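Local structure of Peptide/nickel transport system substrate-binding protein (Listeria monocytogenes serotype 1/2a, 5KZT) at residues A[84-89]-A[187-192]; A[288-293]-A[359-364]; A[302-307]-A[315-320]. The protein binds peptides and probably serves as the extracellular substrate-binding component of an oligopeptide transport system. All coordinates share one frame; numbering follows the deposited sequence.

In the fold
In this two-lobed solute-binding protein, contact 1 closes along the chain before the other two open. It joins two loops on the far side of the chain's centre from the other two, its centre 54 Å from that of contact 2 and 43 Å from that of contact 3. Contacts 2 and 3 are neighbours: their centres lie 26 Å apart, with nearest atoms about 13 Å apart, and contact 3 is nested inside the chain loop that contact 2 closes. The successive helices 291-299 and 303-311 carry one segment of each. Contact 3 has a link to the ligand: Y306, on its helix, brings its hydroxyl near a basic side chain of the bound peptide.

Contact 1: A[84-89]-A[187-192]; sequences AKWSNG and NMLFNG
S87 meets F190 in a two-way polar exchange between two loops. F190 N donates to S87 OG at 3.0 Å, a fairly straight bond (161°). In return S87 N donates weakly to F190 O, its N-H directed well off the oxygen. The hydroxyl is brought to F190 N by its first torsion, which sets OG between the backbone N and the carbonyl carbon (chi1 53°). F190 O takes further partners: a water that also donates to K85 O bridges the two carbonyls, and the CA of W86 makes a CA-H...O contact with it.

The apolar part is built round W86 and L189. CB of N191 lies over one face of the six-membered ring of W86, a CH-pi contact 4.1 Å from CB to the ring centroid and offset toward the rim. The two side chains run side by side, with amide and indole planes 29° apart. L189 reaches the same indole differently: its carbonyl O sits at the ring edge, and its CB is 3.9 Å from W86 CE3. Its two methyls then divide, CD2 touching S87 OG at 3.4 Å and CD1 lying 3.7 Å from N88 ND2, where the two side chains cross at about a right angle.

The polar ends are held from outside: W86 NE1 donates to D96, N191 OD1 accepts from E47 N and the N46 side chain, and N88 OD1 accepts from D90 N. A type I beta turn from W86 to G89, closed by G89 N to W86 O at 2.8 Å, presents S87 to the partner loop. The result is a loop-to-loop junction in the solute-binding fold, joining the chain ahead of helix 94-105 to the approach to edge strand 194-197.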
loop_
_atom_site.group_PDB
_atom_site.type_symbol
_atom_site.label_atom_id
_atom_site.label_comp_id
_atom_site.label_asym_id
_atom_site.label_seq_id
_atom_site.Cartn_x
_atom_site.Cartn_y
_atom_site.Cartn_z
ATOM N N ALA A 84 7.864 26.087 9.320
ATOM C CA ALA A 84 7.582 24.697 9.660
ATOM C C ALA A 84 8.415 24.249 10.872
ATOM O O ALA A 84 9.631 24.501 10.948
ATOM C CB ALA A 84 7.830 23.801 8.465
ATOM N N LYS A 85 7.733 23.615 11.820
ATOM C CA LYS A 85 8.326 23.159 13.055
ATOM C C LYS A 85 8.008 21.697 13.336
ATOM O O LYS A 85 6.969 21.168 12.918
ATOM C CB LYS A 85 7.815 24.009 14.202
ATOM C CG LYS A 85 8.489 25.356 14.292
ATOM C CD LYS A 85 8.010 26.143 15.501
ATOM C CE LYS A 85 8.372 27.616 15.379
ATOM N NZ LYS A 85 9.763 27.842 14.875
ATOM N N TRP A 86 8.934 21.048 14.025
ATOM C CA TRP A 86 8.682 19.762 14.665
ATOM C C TRP A 86 7.898 19.976 15.954
ATOM O O TRP A 86 7.907 21.081 16.521
ATOM C CB TRP A 86 9.999 19.060 14.969
ATOM C CG TRP A 86 10.712 18.599 13.738
ATOM C CD1 TRP A 86 11.819 19.153 13.169
ATOM C CD2 TRP A 86 10.347 17.484 12.918
ATOM N NE1 TRP A 86 12.165 18.456 12.033
ATOM C CE2 TRP A 86 11.297 17.404 11.876
ATOM C CE3 TRP A 86 9.321 16.517 12.985
ATOM C CZ2 TRP A 86 11.240 16.411 10.882
ATOM C CZ3 TRP A 86 9.262 15.532 11.998
ATOM C CH2 TRP A 86 10.215 15.495 10.955
ATOM N N SER A 87 7.229 18.915 16.417
ATOM C CA SER A 87 6.377 18.989 17.608
ATOM C C SER A 87 7.139 19.244 18.922
ATOM O O SER A 87 6.513 19.521 19.946
ATOM C CB SER A 87 5.526 17.724 17.720
ATOM O OG SER A 87 6.328 16.557 17.659
ATOM N N ASN A 88 8.473 19.143 18.893
ATOM C CA ASN A 88 9.342 19.588 19.997
ATOM C C ASN A 88 9.870 21.024 19.808
ATOM O O ASN A 88 10.774 21.459 20.530
ATOM C CB ASN A 88 10.509 18.591 20.204
ATOM C CG ASN A 88 11.533 18.588 19.059
ATOM O OD1 ASN A 88 11.342 19.213 18.020
ATOM N ND2 ASN A 88 12.642 17.877 19.270
ATOM N N GLY A 89 9.342 21.763 18.831
ATOM C CA GLY A 89 9.813 23.117 18.565
ATOM C C GLY A 89 11.016 23.280 17.639
ATOM O O GLY A 89 11.237 24.388 17.156
ATOM N N ASN A 187 7.657 7.859 21.031
ATOM C CA ASN A 187 8.913 7.769 20.281
ATOM C C ASN A 187 8.813 8.215 18.816
ATOM O O ASN A 187 9.581 7.770 17.969
ATOM C CB ASN A 187 9.462 6.345 20.395
ATOM C CG ASN A 187 9.968 6.045 21.787
ATOM O OD1 ASN A 187 9.418 6.523 22.780
ATOM N ND2 ASN A 187 11.039 5.284 21.871
ATOM N N MET A 188 7.876 9.121 18.552
ATOM C CA MET A 188 7.717 9.774 17.271
ATOM C C MET A 188 7.725 11.289 17.459
ATOM O O MET A 188 7.339 11.790 18.523
ATOM C CB MET A 188 6.371 9.381 16.649
ATOM C CG MET A 188 6.156 7.893 16.440
ATOM S SD MET A 188 4.456 7.498 15.971
ATOM C CE MET A 188 4.470 8.243 14.337
ATOM N N LEU A 189 8.176 11.999 16.426
ATOM C CA LEU A 189 8.010 13.454 16.288
ATOM C C LEU A 189 7.134 13.793 15.085
ATOM O O LEU A 189 7.167 13.112 14.063
ATOM C CB LEU A 189 9.350 14.172 16.094
ATOM C CG LEU A 189 10.209 14.672 17.247
ATOM C CD1 LEU A 189 11.307 15.576 16.687
ATOM C CD2 LEU A 189 9.403 15.382 18.334
ATOM N N PHE A 190 6.393 14.887 15.201
ATOM C CA PHE A 190 5.330 15.223 14.261
ATOM C C PHE A 190 5.584 16.578 13.605
ATOM O O PHE A 190 6.037 17.524 14.255
ATOM C CB PHE A 190 3.980 15.216 15.001
ATOM C CG PHE A 190 3.816 14.034 15.909
ATOM C CD1 PHE A 190 3.791 12.734 15.383
ATOM C CD2 PHE A 190 3.758 14.194 17.297
ATOM C CE1 PHE A 190 3.664 11.623 16.231
ATOM C CE2 PHE A 190 3.642 13.094 18.145
ATOM C CZ PHE A 190 3.600 11.810 17.616
ATOM N N ASN A 191 5.335 16.648 12.298
ATOM C CA ASN A 191 5.363 17.920 11.578
ATOM C C ASN A 191 4.143 18.078 10.685
ATOM O O ASN A 191 4.132 18.927 9.808
ATOM C CB ASN A 191 6.669 18.085 10.768
ATOM C CG ASN A 191 6.703 17.244 9.500
ATOM O OD1 ASN A 191 6.261 16.095 9.495
ATOM N ND2 ASN A 191 7.245 17.804 8.423
ATOM N N GLY A 192 3.101 17.290 10.946
ATOM C CA GLY A 192 1.894 17.296 10.135
ATOM C C GLY A 192 0.723 17.894 10.899
ATOM O O GLY A 192 0.906 18.429 11.984
HETATM O O HOH W 1 4.938 20.159 14.584
#

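Contact 2: A[288-293]-A[359-364]; sequences FANKNI and LKELGV
E361 OE1 is gripped by two asparagine amides and a water. N290 ND2 donates to it at 2.9 Å, reaching its anti side 24° out of the carboxylate plane. N292 ND2 donates to the same oxygen at 3.2 Å from above that plane, and the two asparagines come from opposite faces. The third donor is a water, which also accepts from N292 N. Three donors would probably favour the charged carboxylate. Both asparagine side chains cross E361 at about a right angle.

N290 is the N-cap of helix 291-299. With CG anti to the backbone N (chi1 -176°), its OD1 takes the capping bond from I293 N at 3.0 Å, while its ND2 is turned to the glutamate. Cap and interhelix bridge thus share one amide.

Beside this polar group, I293 and L362 meet tip to tip, CG1 to CD1 at 3.8 Å, and I293 CD1 touches the backbone N of L359. I367 of strand 367-374 touches I293, L359 and L362 alike. The helix carrying E361 ends in a Schellman motif at G363, whose phi is positive. The arrangement is therefore the N-capped start of helix 291-299 bound to the last turn of helix 348-362.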
loop_
_atom_site.group_PDB
_atom_site.type_symbol
_atom_site.label_atom_id
_atom_site.label_comp_id
_atom_site.label_asym_id
_atom_site.label_seq_id
_atom_site.Cartn_x
_atom_site.Cartn_y
_atom_site.Cartn_z
ATOM N N PHE A 288 5.095 -24.715 -5.533
ATOM C CA PHE A 288 4.812 -23.608 -6.426
ATOM C C PHE A 288 6.025 -23.183 -7.242
ATOM O O PHE A 288 5.911 -22.281 -8.052
ATOM C CB PHE A 288 4.224 -22.426 -5.656
ATOM C CG PHE A 288 2.902 -22.719 -5.026
ATOM C CD1 PHE A 288 1.826 -23.096 -5.806
ATOM C CD2 PHE A 288 2.711 -22.565 -3.656
ATOM C CE1 PHE A 288 0.602 -23.362 -5.234
ATOM C CE2 PHE A 288 1.485 -22.827 -3.077
ATOM C CZ PHE A 288 0.419 -23.216 -3.869
ATOM N N ALA A 289 7.183 -23.815 -7.029
ATOM C CA ALA A 289 8.279 -23.732 -7.984
ATOM C C ALA A 289 7.884 -24.361 -9.339
ATOM O O ALA A 289 8.465 -24.032 -10.359
ATOM C CB ALA A 289 9.536 -24.391 -7.419
ATOM N N ASN A 290 6.886 -25.249 -9.329
ATOM C CA ASN A 290 6.305 -25.839 -10.543
ATOM C C ASN A 290 5.196 -24.956 -11.105
ATOM O O ASN A 290 4.193 -24.725 -10.431
ATOM C CB ASN A 290 5.745 -27.224 -10.234
ATOM C CG ASN A 290 5.208 -27.924 -11.469
ATOM O OD1 ASN A 290 4.149 -27.567 -11.973
ATOM N ND2 ASN A 290 5.935 -28.910 -11.960
ATOM N N LYS A 291 5.370 -24.513 -12.352
ATOM C CA LYS A 291 4.451 -23.581 -12.998
ATOM C C LYS A 291 3.081 -24.179 -13.195
ATOM O O LYS A 291 2.075 -23.476 -13.073
ATOM C CB LYS A 291 4.969 -23.180 -14.373
ATOM C CG LYS A 291 4.320 -21.918 -14.935
ATOM C CD LYS A 291 3.982 -21.999 -16.405
ATOM C CE LYS A 291 5.169 -22.286 -17.297
ATOM N NZ LYS A 291 5.857 -21.039 -17.734
ATOM N N ASN A 292 3.036 -25.466 -13.561
ATOM C CA ASN A 292 1.748 -26.112 -13.731
ATOM C C ASN A 292 0.926 -26.091 -12.445
ATOM O O ASN A 292 -0.290 -25.924 -12.513
ATOM C CB ASN A 292 1.897 -27.538 -14.228
ATOM C CG ASN A 292 1.948 -27.617 -15.733
ATOM O OD1 ASN A 292 1.188 -26.942 -16.428
ATOM N ND2 ASN A 292 2.822 -28.451 -16.240
ATOM N N ILE A 293 1.588 -26.250 -11.297
ATOM C CA ILE A 293 0.911 -26.202 -10.001
ATOM C C ILE A 293 0.387 -24.787 -9.700
ATOM O O ILE A 293 -0.751 -24.655 -9.223
ATOM C CB ILE A 293 1.824 -26.733 -8.875
ATOM C CG1 ILE A 293 2.216 -28.205 -9.140
ATOM C CG2 ILE A 293 1.192 -26.564 -7.497
ATOM C CD1 ILE A 293 1.059 -29.177 -9.248
ATOM N N LEU A 359 1.327 -32.529 -11.153
ATOM C CA LEU A 359 1.438 -33.677 -10.245
ATOM C C LEU A 359 2.330 -34.784 -10.832
ATOM O O LEU A 359 3.084 -35.434 -10.100
ATOM C CB LEU A 359 0.056 -34.276 -9.965
ATOM C CG LEU A 359 -0.879 -33.521 -9.011
ATOM C CD1 LEU A 359 -2.268 -34.138 -9.052
ATOM C CD2 LEU A 359 -0.328 -33.515 -7.597
ATOM N N LYS A 360 2.213 -34.993 -12.141
ATOM C CA LYS A 360 3.054 -35.948 -12.868
ATOM C C LYS A 360 4.532 -35.497 -12.848
ATOM O O LYS A 360 5.429 -36.304 -12.588
ATOM C CB LYS A 360 2.542 -36.108 -14.309
ATOM C CG LYS A 360 3.054 -37.328 -15.039
ATOM C CD LYS A 360 2.671 -37.314 -16.518
ATOM C CE LYS A 360 1.179 -37.564 -16.767
ATOM N NZ LYS A 360 0.735 -38.965 -16.494
ATOM N N GLU A 361 4.776 -34.209 -13.094
ATOM C CA GLU A 361 6.141 -33.661 -13.097
ATOM C C GLU A 361 6.805 -33.778 -11.733
ATOM O O GLU A 361 7.990 -34.080 -11.657
ATOM C CB GLU A 361 6.156 -32.195 -13.560
ATOM C CG GLU A 361 5.860 -32.028 -15.047
ATOM C CD GLU A 361 5.536 -30.600 -15.467
ATOM O OE1 GLU A 361 5.224 -29.744 -14.609
ATOM O OE2 GLU A 361 5.603 -30.322 -16.684
ATOM N N LEU A 362 6.033 -33.539 -10.668
ATOM C CA LEU A 362 6.517 -33.683 -9.282
ATOM C C LEU A 362 6.573 -35.128 -8.758
ATOM O O LEU A 362 7.153 -35.377 -7.704
ATOM C CB LEU A 362 5.626 -32.863 -8.331
ATOM C CG LEU A 362 5.586 -31.365 -8.588
ATOM C CD1 LEU A 362 4.635 -30.732 -7.580
ATOM C CD2 LEU A 362 6.982 -30.763 -8.503
ATOM N N GLY A 363 5.937 -36.056 -9.463
ATOM C CA GLY A 363 5.896 -37.461 -9.060
ATOM C C GLY A 363 5.088 -37.732 -7.801
ATOM O O GLY A 363 5.454 -38.618 -7.035
ATOM N N VAL A 364 3.995 -36.987 -7.595
ATOM C CA VAL A 364 3.122 -37.150 -6.415
ATOM C C VAL A 364 1.644 -37.236 -6.800
ATOM O O VAL A 364 1.266 -36.829 -7.890
ATOM C CB VAL A 364 3.303 -36.013 -5.374
ATOM C CG1 VAL A 364 4.603 -36.199 -4.598
ATOM C CG2 VAL A 364 3.254 -34.636 -6.037
HETATM O O HOH W 2 5.509 -26.866 -14.907
#

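Contact 3: A[302-307]-A[315-320]; sequences DKQSYT and SKPANN
This is a helix-to-strand contact within a short helix-loop-strand connection: the first turns of helix 303-311 pack on the segment that follows it, centred on strand 316-317. P317 is the centre of the van der Waals packing. Its CB meets K303 CB at 3.9 Å, and its CG lies 3.5 Å from Q304 OE1. Its CD touches T307 OG1 at 3.7 Å, so K303, Q304 and T307, spread over one turn of the helix (i, i+1, i+4), meet the ring. The side chain of Q304 leaves the helix away from the strand, but a bend at chi2 (65°) brings its amide back against the proline CG; NE2 is also bonded to D308.

K303 makes a direct hydrogen bond across the contact. Its chain is extended beyond CG, which carries NZ past the proline to A318 O at 2.9 Å, in the carbonyl plane. The ammonium also donates to P493 O and L344 O, so backbone carbonyls from three parts of the chain surround it.

T307 faces the strand: its CB lies 3.8 Å from S315 O, and its CG2 meets K316 C. Its hydroxyl turns back to its own helix, T307 OG1 donating to Q304 O at 2.9 Å, and a water donates to it in turn. A second water lies close to both T307 O and S315 O.

D302 is the N-cap of the helix, its OD1 accepting from S305 N at 3.2 Å. Beyond the contact, strand 316-317 pairs antiparallel with strand 491-503, which K303 and T307 also touch, while S305 and Y306 on the helix pack against helix 377-393. Helix 303-311 thus lies between that helix and strands 316-317 and 491-503.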
loop_
_atom_site.group_PDB
_atom_site.type_symbol
_atom_site.label_atom_id
_atom_site.label_comp_id
_atom_site.label_asym_id
_atom_site.label_seq_id
_atom_site.Cartn_x
_atom_site.Cartn_y
_atom_site.Cartn_z
ATOM N N ASP A 302 -13.281 -19.477 -8.801
ATOM C CA ASP A 302 -14.380 -18.730 -9.398
ATOM C C ASP A 302 -14.363 -17.304 -8.855
ATOM O O ASP A 302 -14.958 -17.016 -7.806
ATOM C CB ASP A 302 -15.724 -19.417 -9.110
ATOM C CG ASP A 302 -16.875 -18.813 -9.905
ATOM O OD1 ASP A 302 -16.734 -17.694 -10.445
ATOM O OD2 ASP A 302 -17.925 -19.466 -10.005
ATOM N N LYS A 303 -13.700 -16.410 -9.582
ATOM C CA LYS A 303 -13.492 -15.021 -9.108
ATOM C C LYS A 303 -14.823 -14.268 -8.994
ATOM O O LYS A 303 -15.015 -13.469 -8.074
ATOM C CB LYS A 303 -12.567 -14.225 -10.024
ATOM C CG LYS A 303 -11.271 -14.919 -10.406
ATOM C CD LYS A 303 -10.332 -13.984 -11.132
ATOM C CE LYS A 303 -9.182 -14.761 -11.750
ATOM N NZ LYS A 303 -8.153 -13.868 -12.337
ATOM N N GLN A 304 -15.731 -14.517 -9.933
ATOM C CA GLN A 304 -17.025 -13.836 -9.931
ATOM C C GLN A 304 -17.804 -14.202 -8.682
ATOM O O GLN A 304 -18.314 -13.320 -7.981
ATOM C CB GLN A 304 -17.830 -14.166 -11.195
ATOM C CG GLN A 304 -19.108 -13.344 -11.372
ATOM C CD GLN A 304 -18.784 -11.883 -11.574
ATOM O OE1 GLN A 304 -18.095 -11.534 -12.534
ATOM N NE2 GLN A 304 -19.250 -11.017 -10.659
ATOM N N SER A 305 -17.869 -15.500 -8.391
ATOM C CA SER A 305 -18.588 -15.998 -7.227
ATOM C C SER A 305 -17.959 -15.469 -5.945
ATOM O O SER A 305 -18.678 -15.051 -5.038
ATOM C CB SER A 305 -18.602 -17.525 -7.209
ATOM O OG SER A 305 -19.307 -17.990 -6.089
ATOM N N TYR A 306 -16.623 -15.476 -5.900
ATOM C CA TYR A 306 -15.869 -14.888 -4.798
ATOM C C TYR A 306 -16.374 -13.482 -4.468
ATOM O O TYR A 306 -16.787 -13.221 -3.339
ATOM C CB TYR A 306 -14.362 -14.847 -5.116
ATOM C CG TYR A 306 -13.554 -14.298 -3.978
ATOM C CD1 TYR A 306 -13.085 -15.138 -2.974
ATOM C CD2 TYR A 306 -13.278 -12.938 -3.880
ATOM C CE1 TYR A 306 -12.354 -14.648 -1.911
ATOM C CE2 TYR A 306 -12.551 -12.437 -2.813
ATOM C CZ TYR A 306 -12.084 -13.303 -1.833
ATOM O OH TYR A 306 -11.359 -12.826 -0.770
ATOM N N THR A 307 -16.363 -12.584 -5.448
ATOM C CA THR A 307 -16.781 -11.201 -5.188
ATOM C C THR A 307 -18.267 -11.100 -4.852
ATOM O O THR A 307 -18.641 -10.295 -3.998
ATOM C CB THR A 307 -16.478 -10.242 -6.350
ATOM O OG1 THR A 307 -17.172 -10.665 -7.520
ATOM C CG2 THR A 307 -15.009 -10.210 -6.638
ATOM N N SER A 315 -16.686 -4.582 -5.053
ATOM C CA SER A 315 -15.453 -5.160 -5.589
ATOM C C SER A 315 -15.808 -5.982 -6.813
ATOM O O SER A 315 -16.915 -6.507 -6.915
ATOM C CB SER A 315 -14.746 -6.042 -4.554
ATOM O OG SER A 315 -14.284 -5.285 -3.448
ATOM N N LYS A 316 -14.889 -6.067 -7.763
ATOM C CA LYS A 316 -15.131 -6.897 -8.940
ATOM C C LYS A 316 -13.926 -7.752 -9.307
ATOM O O LYS A 316 -12.821 -7.444 -8.877
ATOM C CB LYS A 316 -15.603 -6.052 -10.118
ATOM C CG LYS A 316 -14.640 -5.017 -10.662
ATOM C CD LYS A 316 -15.416 -4.111 -11.631
ATOM C CE LYS A 316 -14.495 -3.418 -12.628
ATOM N NZ LYS A 316 -13.857 -2.215 -12.039
ATOM N N PRO A 317 -14.166 -8.859 -10.055
ATOM C CA PRO A 317 -13.070 -9.731 -10.465
ATOM C C PRO A 317 -11.980 -8.988 -11.196
ATOM O O PRO A 317 -12.258 -8.038 -11.923
ATOM C CB PRO A 317 -13.743 -10.727 -11.404
ATOM C CG PRO A 317 -15.127 -10.813 -10.881
ATOM C CD PRO A 317 -15.460 -9.389 -10.538
ATOM N N ALA A 318 -10.745 -9.424 -10.960
ATOM C CA ALA A 318 -9.565 -8.869 -11.589
ATOM C C ALA A 318 -8.941 -9.963 -12.434
ATOM O O ALA A 318 -8.784 -11.096 -11.965
ATOM C CB ALA A 318 -8.581 -8.412 -10.530
ATOM N N ASN A 319 -8.611 -9.621 -13.675
ATOM C CA ASN A 319 -7.822 -10.473 -14.573
ATOM C C ASN A 319 -6.568 -9.738 -15.054
ATOM O O ASN A 319 -5.997 -10.039 -16.120
ATOM C CB ASN A 319 -8.690 -10.889 -15.743
ATOM C CG ASN A 319 -9.916 -11.660 -15.305
ATOM O OD1 ASN A 319 -11.042 -11.194 -15.456
ATOM N ND2 ASN A 319 -9.710 -12.824 -14.754
ATOM N N ASN A 320 -6.169 -8.743 -14.257
ATOM C CA ASN A 320 -4.985 -7.936 -14.444
ATOM C C ASN A 320 -4.449 -7.554 -13.065
ATOM O O ASN A 320 -5.214 -7.360 -12.101
ATOM C CB ASN A 320 -5.295 -6.641 -15.174
ATOM C CG ASN A 320 -5.883 -6.861 -16.550
ATOM O OD1 ASN A 320 -7.082 -7.088 -16.683
ATOM N ND2 ASN A 320 -5.039 -6.801 -17.576
HETATM O O HOH W 3 -18.406 -7.227 -4.564
HETATM O O HOH W 4 -19.335 -8.892 -6.896
#